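PDB 6QYY: capsid fiber protein, which probably forms the trimeric base of the head fibers that decorate the capsid of Bacillus phage phi29. Local coordinates for residues Ile28-Ala33 and Asp51-Asn56; Asp75-Gly80 and Gln106-Val111. All coordinates share one frame; numbering follows the deposited sequence.

Contact 1: residues Ile28-Ala33 and Asp51-Asn56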
loop_
_atom_site.group_PDB
_atom_site.type_symbol
_atom_site.label_atom_id
_atom_site.label_comp_id
_atom_site.label_asym_id
_atom_site.label_seq_id
_atom_site.Cartn_x
_atom_site.Cartn_y
_atom_site.Cartn_z
ATOM N N ILE A 28 22.415 -1.432 -4.363
ATOM C CA ILE A 28 21.254 -1.253 -5.224
ATOM C C ILE A 28 21.529 -0.084 -6.140
ATOM O O ILE A 28 22.039 0.952 -5.704
ATOM C CB ILE A 28 19.973 -1.006 -4.405
ATOM C CG1 ILE A 28 19.502 -2.281 -3.735
ATOM C CG2 ILE A 28 18.842 -0.511 -5.305
ATOM C CD1 ILE A 28 19.112 -3.407 -4.713
ATOM N N GLU A 29 21.215 -0.246 -7.417
ATOM C CA GLU A 29 21.306 0.859 -8.351
ATOM C C GLU A 29 19.905 1.357 -8.685
ATOM O O GLU A 29 18.940 0.589 -8.678
ATOM C CB GLU A 29 22.090 0.450 -9.607
ATOM C CG GLU A 29 23.531 0.081 -9.262
ATOM C CD GLU A 29 24.431 -0.101 -10.474
ATOM O OE1 GLU A 29 25.653 0.157 -10.359
ATOM O OE2 GLU A 29 23.923 -0.518 -11.537
ATOM N N ILE A 30 19.786 2.661 -8.901
ATOM C CA ILE A 30 18.530 3.252 -9.333
ATOM C C ILE A 30 18.716 3.830 -10.728
ATOM O O ILE A 30 19.821 4.210 -11.139
ATOM C CB ILE A 30 18.028 4.342 -8.362
ATOM C CG1 ILE A 30 19.063 5.451 -8.227
ATOM C CG2 ILE A 30 17.661 3.749 -6.986
ATOM C CD1 ILE A 30 18.522 6.694 -7.493
ATOM N N SER A 31 17.613 3.897 -11.456
ATOM C CA SER A 31 17.565 4.520 -12.770
ATOM C C SER A 31 16.097 4.776 -13.053
ATOM O O SER A 31 15.220 4.278 -12.344
ATOM C CB SER A 31 18.211 3.641 -13.852
ATOM O OG SER A 31 17.641 2.348 -13.867
ATOM N N HIS A 32 15.838 5.567 -14.090
ATOM C CA HIS A 32 14.465 5.783 -14.522
ATOM C C HIS A 32 13.803 4.459 -14.864
ATOM O O HIS A 32 14.371 3.635 -15.588
ATOM C CB HIS A 32 14.436 6.713 -15.735
ATOM C CG HIS A 32 14.810 8.117 -15.404
ATOM N ND1 HIS A 32 15.309 9.000 -16.337
ATOM C CD2 HIS A 32 14.773 8.787 -14.228
ATOM C CE1 HIS A 32 15.561 10.157 -15.750
ATOM N NE2 HIS A 32 15.239 10.055 -14.472
ATOM N N ALA A 33 12.594 4.260 -14.340
ATOM C CA ALA A 33 11.805 3.091 -14.696
ATOM C C ALA A 33 11.600 3.038 -16.204
ATOM O O ALA A 33 11.438 4.069 -16.864
ATOM C CB ALA A 33 10.455 3.124 -13.977
ATOM N N ASP A 51 26.768 8.451 -8.971
ATOM C CA ASP A 51 26.852 9.042 -7.645
ATOM C C ASP A 51 26.026 8.249 -6.647
ATOM O O ASP A 51 25.028 7.615 -6.998
ATOM C CB ASP A 51 26.362 10.489 -7.643
ATOM C CG ASP A 51 27.413 11.463 -8.153
ATOM O OD1 ASP A 51 28.537 11.019 -8.484
ATOM O OD2 ASP A 51 27.112 12.674 -8.211
ATOM N N LEU A 52 26.457 8.297 -5.395
ATOM C CA LEU A 52 25.638 7.769 -4.320
ATOM C C LEU A 52 24.502 8.729 -4.010
ATOM O O LEU A 52 24.566 9.927 -4.300
ATOM C CB LEU A 52 26.464 7.536 -3.062
ATOM C CG LEU A 52 27.528 6.469 -3.217
ATOM C CD1 LEU A 52 28.482 6.521 -2.051
ATOM C CD2 LEU A 52 26.853 5.119 -3.316
ATOM N N THR A 53 23.446 8.180 -3.414
ATOM C CA THR A 53 22.291 8.968 -3.030
ATOM C C THR A 53 21.565 8.230 -1.919
ATOM O O THR A 53 21.605 7.003 -1.838
ATOM C CB THR A 53 21.340 9.237 -4.210
ATOM O OG1 THR A 53 20.359 10.216 -3.832
ATOM C CG2 THR A 53 20.637 7.975 -4.658
ATOM N N GLN A 54 20.919 8.992 -1.056
ATOM C CA GLN A 54 20.083 8.415 -0.012
ATOM C C GLN A 54 18.648 8.409 -0.516
ATOM O O GLN A 54 18.089 9.471 -0.819
ATOM C CB GLN A 54 20.211 9.196 1.295
ATOM C CG GLN A 54 19.238 8.737 2.361
ATOM C CD GLN A 54 19.823 8.797 3.760
ATOM O OE1 GLN A 54 21.026 8.594 3.956
ATOM N NE2 GLN A 54 18.968 9.072 4.745
ATOM N N VAL A 55 18.065 7.220 -0.618
ATOM C CA VAL A 55 16.691 7.056 -1.090
ATOM C C VAL A 55 15.784 6.999 0.129
ATOM O O VAL A 55 15.890 6.075 0.936
ATOM C CB VAL A 55 16.535 5.777 -1.928
ATOM C CG1 VAL A 55 15.083 5.645 -2.408
ATOM C CG2 VAL A 55 17.515 5.753 -3.100
ATOM N N ASN A 56 14.880 7.970 0.263
ATOM C CA ASN A 56 13.978 8.017 1.406
ATOM C C ASN A 56 12.590 7.577 0.957
ATOM O O ASN A 56 11.968 8.231 0.116
ATOM C CB ASN A 56 13.930 9.422 2.009
ATOM C CG ASN A 56 15.297 9.893 2.489
ATOM O OD1 ASN A 56 16.036 9.145 3.132
ATOM N ND2 ASN A 56 15.645 11.125 2.159
#
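Ile30 meets Thr53 and Val55 across one face of a mixed beta sheet, bridging strands that are not direct neighbours: strand 3-9 runs between 28-32 and 52-57, parallel to the former and antiparallel to the latter. Next-but-one strands lie too far apart for backbone pairing, and Ile30 CA stands 9.3 Å from Val55 CA, so the contact is made by side chains alone.

The apolar part rests on two branches of Ile30. Its CG1 arm is wedged between the backbone N and the carbonyl carbon (chi1 59°) and extends to CD1, which touches Thr53 CG2 at 3.8 Å; the two side chains cross at about a right angle. The other branch, CG2, faces Val55 CG2 at a looser 4.4 Å. Val55 also packs on Phe5 and Ala7 of strand 3-9, and Tyr21 of strand 18-23 touches both Ile30 and Val55.

No hydrogen bond crosses the contact; the polar partners lie elsewhere in the chain or within the same segment. Ile30 pairs through its backbone with Arg8 and Lys10, as expected beside a parallel strand. Along 51-56, Gln54 NE2 gives a weak bond to Asn56 OD1 at 3.3 Å, and that same oxygen also hydrogen-bonds Ser4 OG.

Contact 2: residues Asp75-Gly80 and Gln106-Val111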
loop_
_atom_site.group_PDB
_atom_site.type_symbol
_atom_site.label_atom_id
_atom_site.label_comp_id
_atom_site.label_asym_id
_atom_site.label_seq_id
_atom_site.Cartn_x
_atom_site.Cartn_y
_atom_site.Cartn_z
ATOM N N ASP A 75 -7.269 9.921 -15.698
ATOM C CA ASP A 75 -6.513 9.026 -16.570
ATOM C C ASP A 75 -5.803 7.958 -15.752
ATOM O O ASP A 75 -5.222 8.246 -14.705
ATOM C CB ASP A 75 -5.468 9.811 -17.373
ATOM C CG ASP A 75 -6.057 10.509 -18.590
ATOM O OD1 ASP A 75 -7.243 10.267 -18.908
ATOM O OD2 ASP A 75 -5.327 11.307 -19.227
ATOM N N ASN A 76 -5.831 6.725 -16.244
ATOM C CA ASN A 76 -4.934 5.706 -15.729
ATOM C C ASN A 76 -3.544 5.892 -16.319
ATOM O O ASN A 76 -3.396 6.239 -17.494
ATOM C CB ASN A 76 -5.464 4.317 -16.052
ATOM C CG ASN A 76 -6.851 4.108 -15.521
ATOM O OD1 ASN A 76 -7.059 4.156 -14.310
ATOM N ND2 ASN A 76 -7.812 3.877 -16.412
ATOM N N LEU A 77 -2.529 5.642 -15.497
ATOM C CA LEU A 77 -1.157 6.032 -15.793
ATOM C C LEU A 77 -0.210 4.844 -15.749
ATOM O O LEU A 77 -0.362 3.944 -14.914
ATOM C CB LEU A 77 -0.669 7.083 -14.783
ATOM C CG LEU A 77 -1.477 8.374 -14.763
ATOM C CD1 LEU A 77 -0.904 9.341 -13.728
ATOM C CD2 LEU A 77 -1.490 9.041 -16.145
ATOM N N THR A 78 0.796 4.884 -16.629
ATOM C CA THR A 78 1.945 3.983 -16.641
ATOM C C THR A 78 3.210 4.804 -16.868
ATOM O O THR A 78 3.162 6.022 -17.044
ATOM C CB THR A 78 1.809 2.916 -17.740
ATOM O OG1 THR A 78 2.808 1.899 -17.548
ATOM C CG2 THR A 78 2.008 3.557 -19.109
ATOM N N THR A 79 4.353 4.126 -16.872
ATOM C CA THR A 79 5.623 4.792 -17.123
ATOM C C THR A 79 5.771 5.131 -18.605
ATOM O O THR A 79 5.559 4.275 -19.469
ATOM C CB THR A 79 6.771 3.891 -16.678
ATOM O OG1 THR A 79 6.566 3.500 -15.322
ATOM C CG2 THR A 79 8.102 4.618 -16.791
ATOM N N GLY A 80 6.122 6.379 -18.897
ATOM C CA GLY A 80 6.466 6.816 -20.242
ATOM C C GLY A 80 7.966 6.866 -20.469
ATOM O O GLY A 80 8.735 6.109 -19.863
ATOM N N GLN A 106 4.582 19.122 -16.872
ATOM C CA GLN A 106 4.102 19.553 -15.566
ATOM C C GLN A 106 4.073 18.381 -14.582
ATOM O O GLN A 106 4.091 17.207 -14.961
ATOM C CB GLN A 106 2.703 20.175 -15.659
ATOM C CG GLN A 106 2.679 21.694 -15.852
ATOM C CD GLN A 106 1.270 22.251 -16.048
ATOM O OE1 GLN A 106 0.351 21.530 -16.443
ATOM N NE2 GLN A 106 1.097 23.540 -15.769
ATOM N N LEU A 107 4.033 18.724 -13.296
ATOM C CA LEU A 107 3.960 17.729 -12.231
ATOM C C LEU A 107 2.520 17.241 -12.087
ATOM O O LEU A 107 1.613 18.044 -11.857
ATOM C CB LEU A 107 4.470 18.356 -10.934
ATOM C CG LEU A 107 5.050 17.477 -9.839
ATOM C CD1 LEU A 107 6.142 16.571 -10.381
ATOM C CD2 LEU A 107 5.569 18.348 -8.679
ATOM N N VAL A 108 2.291 15.938 -12.243
ATOM C CA VAL A 108 0.965 15.365 -12.017
ATOM C C VAL A 108 0.950 14.719 -10.635
ATOM O O VAL A 108 1.955 14.160 -10.176
ATOM C CB VAL A 108 0.571 14.364 -13.124
ATOM C CG1 VAL A 108 1.346 13.053 -12.998
ATOM C CG2 VAL A 108 -0.937 14.082 -13.076
ATOM N N THR A 109 -0.177 14.834 -9.942
ATOM C CA THR A 109 -0.388 14.104 -8.703
ATOM C C THR A 109 -1.257 12.896 -9.015
ATOM O O THR A 109 -2.353 13.043 -9.572
ATOM C CB THR A 109 -1.059 14.969 -7.642
ATOM O OG1 THR A 109 -0.294 16.158 -7.457
ATOM C CG2 THR A 109 -1.116 14.214 -6.322
ATOM N N LEU A 110 -0.772 11.715 -8.661
ATOM C CA LEU A 110 -1.482 10.476 -8.963
ATOM C C LEU A 110 -1.631 9.638 -7.707
ATOM O O LEU A 110 -0.800 9.698 -6.794
ATOM C CB LEU A 110 -0.762 9.643 -10.025
ATOM C CG LEU A 110 0.654 9.157 -9.681
ATOM C CD1 LEU A 110 0.628 7.727 -9.082
ATOM C CD2 LEU A 110 1.549 9.207 -10.911
ATOM N N VAL A 111 -2.699 8.859 -7.678
ATOM C CA VAL A 111 -2.980 7.948 -6.581
ATOM C C VAL A 111 -2.479 6.570 -6.992
ATOM O O VAL A 111 -2.849 6.053 -8.053
ATOM C CB VAL A 111 -4.485 7.917 -6.260
ATOM C CG1 VAL A 111 -4.797 6.763 -5.321
ATOM C CG2 VAL A 111 -4.945 9.231 -5.655
#
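This is a buried, purely apolar contact between next-but-one strands of the antiparallel five-stranded sheet: Leu77 on strand 76-79 and Val108 and Leu110 on strand 107-112 meet over the strand between them, 96-98, which pairs antiparallel with both. Leu77 CA and Leu110 CA are 8.2 Å apart, and no hydrogen bond joins the segments.

One methyl group carries the contact. In Leu77, CD1 is anti to CA (chi2 -180°), which carries this methyl outward toward the other strand, where it reaches Leu110 at two points, CB at 3.7 Å and CD2 at 3.7 Å. A looser 4.4 Å separates Leu77 CD1 from Val108 CG1, so the methyl lies against both side chains but closer to Leu110. Leu110 itself has an uncommon chi2 of 94°, the torsion that places its CD1, and its other methyl, CD2, is the one that meets Leu77.

Ala98 of strand 96-98 touches both Leu77 and Val108, while Leu110 packs in addition on Val65 of strand 62-66. Together these aliphatic groups make a hydrophobic cluster on one face of an antiparallel beta sheet.

Contacts 1 and 2 belong to different sheets and lie on opposite sides of the chain's centre, their own centres about 21 Å apart; the chain completes contact 1 before contact 2 opens. They nevertheless touch, Ala33 O just past the end of strand 28-32 lying 3.4 Å from Thr79 CG2, and nearby Thr79 OG1 hydrogen-bonds Thr37 O. In the three-chain assembly, other subunits pack on both regions of this chain: Ile28 meets Val73 of the second subunit, while Asp75 OD1 hydrogen-bonds Gln23 NE2 of the third subunit and Val111 packs on Met57 of that subunit. A sulfate ion, probably from the crystallisation liquor, lies about 4 Å from the side chain of Val55 in contact 1.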